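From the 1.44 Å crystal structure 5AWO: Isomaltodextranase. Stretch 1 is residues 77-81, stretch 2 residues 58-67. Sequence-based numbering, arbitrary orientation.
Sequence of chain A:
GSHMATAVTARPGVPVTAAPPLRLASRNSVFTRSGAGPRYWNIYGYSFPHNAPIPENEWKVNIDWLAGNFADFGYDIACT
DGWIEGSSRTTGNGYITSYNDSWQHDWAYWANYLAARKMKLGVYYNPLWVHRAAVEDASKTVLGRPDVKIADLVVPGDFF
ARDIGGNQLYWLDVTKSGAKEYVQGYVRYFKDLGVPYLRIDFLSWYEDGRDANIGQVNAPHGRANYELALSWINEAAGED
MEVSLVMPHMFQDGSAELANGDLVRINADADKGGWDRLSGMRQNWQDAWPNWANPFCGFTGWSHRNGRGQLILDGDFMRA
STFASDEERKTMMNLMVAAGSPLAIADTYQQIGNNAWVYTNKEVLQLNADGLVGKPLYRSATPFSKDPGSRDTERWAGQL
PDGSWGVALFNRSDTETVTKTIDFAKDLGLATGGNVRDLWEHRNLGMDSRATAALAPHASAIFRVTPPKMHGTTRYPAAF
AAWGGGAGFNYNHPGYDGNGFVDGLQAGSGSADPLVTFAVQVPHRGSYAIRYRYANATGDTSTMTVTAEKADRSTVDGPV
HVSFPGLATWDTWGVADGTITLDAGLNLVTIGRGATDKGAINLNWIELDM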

# COMPACT_ATOMS: atom_id res chain seq x y z
N ILE A 77 -2.55 -15.60 -6.65
CA ILE A 77 -1.42 -15.18 -7.50
C ILE A 77 -0.15 -15.92 -7.10
O ILE A 77 0.20 -15.93 -5.92
CB ILE A 77 -1.20 -13.67 -7.36
CG1 ILE A 77 -2.39 -12.86 -7.88
CG2 ILE A 77 0.11 -13.25 -8.03
CD1 ILE A 77 -2.37 -11.40 -7.47
N ALA A 78 0.53 -16.56 -8.05
CA ALA A 78 1.85 -17.13 -7.87
C ALA A 78 2.84 -16.20 -8.54
O ALA A 78 2.75 -15.95 -9.76
CB ALA A 78 1.95 -18.51 -8.48
N CYS A 79 3.72 -15.61 -7.75
CA CYS A 79 4.59 -14.52 -8.21
C CYS A 79 6.04 -14.91 -8.25
O CYS A 79 6.58 -15.48 -7.28
CB CYS A 79 4.43 -13.33 -7.27
SG CYS A 79 5.19 -11.75 -7.79
N THR A 80 6.71 -14.65 -9.36
CA THR A 80 8.13 -14.83 -9.45
C THR A 80 8.88 -13.74 -8.67
O THR A 80 8.29 -12.85 -8.07
CB THR A 80 8.59 -14.89 -10.93
OG1 THR A 80 8.34 -13.63 -11.55
CG2 THR A 80 7.83 -15.97 -11.69
N ASP A 81 10.20 -13.88 -8.66
CA ASP A 81 11.06 -12.93 -7.97
C ASP A 81 12.35 -12.72 -8.75
O ASP A 81 12.34 -12.79 -10.00
CB ASP A 81 11.27 -13.35 -6.51
CG ASP A 81 11.58 -12.17 -5.61
OD1 ASP A 81 10.70 -11.31 -5.42
OD2 ASP A 81 12.76 -12.12 -5.15
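Stretch 2 (58-67) EWKVNIDWLA

Stretch 2 is helical throughout, as its backbone torsions (phi -57° to -68°, psi -31° to -47°) and six consecutive i to i+4 hydrogen bonds establish; Ile 63 N to Trp 59 O, at 2.9 Å, is typical. It belongs to a longer helix that extends beyond both ends of the segment. In stretch 1, Ile 77 to Cys 79 form a strand, with phi -104° to -113° and psi 116° to 131°, and the chain leaves it at Thr 80. The helix runs nearly antiparallel to this strand: their N-to-C directions differ by 157°, and the axes approach to 9.8 Å. The register agrees: the CA of Ala 78 lies 6.8 Å from the CA of Ile 63, and two residues further along stretch 1 the CA of Thr 80 lies 8.9 Å from the CA of Trp 59, earlier in the helix.

Strand alternation decides what the helix meets. The CA-to-CB bonds of Ile 77 and Cys 79 point away from it, and that of Ala 78 points toward it. This single methyl is the bump, and three helix side chains shape the hollow around it: Ala 78 CB lies 3.9 Å from Trp 59 CH2, 4.1 Å from Ile 63 CG1 and 4.4 Å from Leu 66 CD1. The CA-to-CB bond of Leu 66 points toward the strand, whereas those of Trp 59 and Ile 63 point sideways to it and the ends of these side chains come nearer.

Trp 59 (chi1 166°, t) makes the broadest contact, with 72 Å² of its surface covered by stretch 1. Its six-membered ring presents an edge to the strand backbone, with Trp 59 CH2 3.5 Å from Ala 78 O and Trp 59 CZ3 4.1 Å from Cys 79 C. Beyond the strand, Thr 80 CG2 approaches Trp 59 CH2 obliquely at 3.7 Å. No hydrogen bond crosses the interface; its 200 Å² of buried surface, both sides summed, reflects packing.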

# COMPACT_ATOMS: atom_id res chain seq x y z
N GLU A 58 10.19 -27.00 -9.37
CA GLU A 58 9.87 -26.48 -8.03
C GLU A 58 8.77 -25.44 -8.09
O GLU A 58 7.87 -25.42 -7.25
CB GLU A 58 11.12 -25.94 -7.38
CG GLU A 58 12.00 -27.07 -6.90
CD GLU A 58 11.31 -27.87 -5.82
OE1 GLU A 58 11.32 -27.43 -4.67
OE2 GLU A 58 10.69 -28.91 -6.12
N TRP A 59 8.80 -24.59 -9.12
CA TRP A 59 7.70 -23.68 -9.38
C TRP A 59 6.37 -24.42 -9.57
O TRP A 59 5.35 -24.07 -8.98
CB TRP A 59 8.06 -22.84 -10.60
CG TRP A 59 7.02 -22.03 -11.31
CD1 TRP A 59 6.46 -22.32 -12.54
CD2 TRP A 59 6.49 -20.75 -10.93
NE1 TRP A 59 5.61 -21.32 -12.91
CE2 TRP A 59 5.62 -20.33 -11.96
CE3 TRP A 59 6.68 -19.91 -9.82
CZ2 TRP A 59 4.90 -19.13 -11.89
CZ3 TRP A 59 5.97 -18.71 -9.78
CH2 TRP A 59 5.10 -18.33 -10.78
N LYS A 60 6.40 -25.49 -10.39
CA LYS A 60 5.19 -26.27 -10.64
C LYS A 60 4.65 -26.91 -9.35
O LYS A 60 3.46 -26.83 -9.07
CB LYS A 60 5.46 -27.36 -11.69
CG LYS A 60 4.21 -28.14 -12.09
CD LYS A 60 4.56 -29.27 -13.05
CE LYS A 60 3.31 -30.02 -13.52
NZ LYS A 60 2.58 -30.66 -12.39
N VAL A 61 5.52 -27.54 -8.58
CA VAL A 61 5.08 -28.25 -7.38
C VAL A 61 4.51 -27.25 -6.36
O VAL A 61 3.48 -27.49 -5.75
CB VAL A 61 6.18 -29.17 -6.82
CG1 VAL A 61 5.73 -29.85 -5.54
CG2 VAL A 61 6.51 -30.27 -7.83
N ASN A 62 5.16 -26.10 -6.23
CA ASN A 62 4.57 -25.05 -5.38
C ASN A 62 3.21 -24.58 -5.85
O ASN A 62 2.28 -24.44 -5.05
CB ASN A 62 5.51 -23.85 -5.24
CG ASN A 62 6.64 -24.11 -4.27
OD1 ASN A 62 7.81 -24.30 -4.64
ND2 ASN A 62 6.29 -24.16 -3.01
N ILE A 63 3.05 -24.37 -7.17
CA ILE A 63 1.77 -23.97 -7.70
C ILE A 63 0.68 -25.03 -7.39
O ILE A 63 -0.43 -24.68 -7.00
CB ILE A 63 1.81 -23.71 -9.22
CG1 ILE A 63 2.60 -22.43 -9.50
CG2 ILE A 63 0.40 -23.65 -9.81
CD1 ILE A 63 2.91 -22.22 -10.97
N ASP A 64 1.02 -26.29 -7.60
CA ASP A 64 0.05 -27.37 -7.37
C ASP A 64 -0.35 -27.43 -5.89
O ASP A 64 -1.52 -27.62 -5.56
CB ASP A 64 0.60 -28.71 -7.85
CG ASP A 64 0.74 -28.79 -9.37
OD1 ASP A 64 0.10 -27.99 -10.06
OD2 ASP A 64 1.48 -29.69 -9.84
N TRP A 65 0.62 -27.20 -5.01
CA TRP A 65 0.37 -27.11 -3.57
C TRP A 65 -0.52 -25.92 -3.25
O TRP A 65 -1.49 -26.05 -2.52
CB TRP A 65 1.70 -27.05 -2.82
CG TRP A 65 1.65 -26.55 -1.40
CD1 TRP A 65 1.06 -27.14 -0.32
CD2 TRP A 65 2.22 -25.33 -0.93
NE1 TRP A 65 1.26 -26.38 0.80
CE2 TRP A 65 1.99 -25.27 0.45
CE3 TRP A 65 2.97 -24.31 -1.54
CZ2 TRP A 65 2.43 -24.21 1.23
CZ3 TRP A 65 3.41 -23.26 -0.76
CH2 TRP A 65 3.13 -23.21 0.61
N LEU A 66 -0.24 -24.75 -3.84
CA LEU A 66 -1.08 -23.60 -3.62
C LEU A 66 -2.50 -23.85 -4.10
O LEU A 66 -3.47 -23.50 -3.46
CB LEU A 66 -0.55 -22.35 -4.33
CG LEU A 66 0.79 -21.84 -3.78
CD1 LEU A 66 1.37 -20.88 -4.79
CD2 LEU A 66 0.62 -21.19 -2.42
N ALA A 67 -2.63 -24.46 -5.29
CA ALA A 67 -3.94 -24.63 -5.85
C ALA A 67 -4.84 -25.51 -4.96
O ALA A 67 -6.05 -25.31 -4.95
CB ALA A 67 -3.84 -25.24 -7.24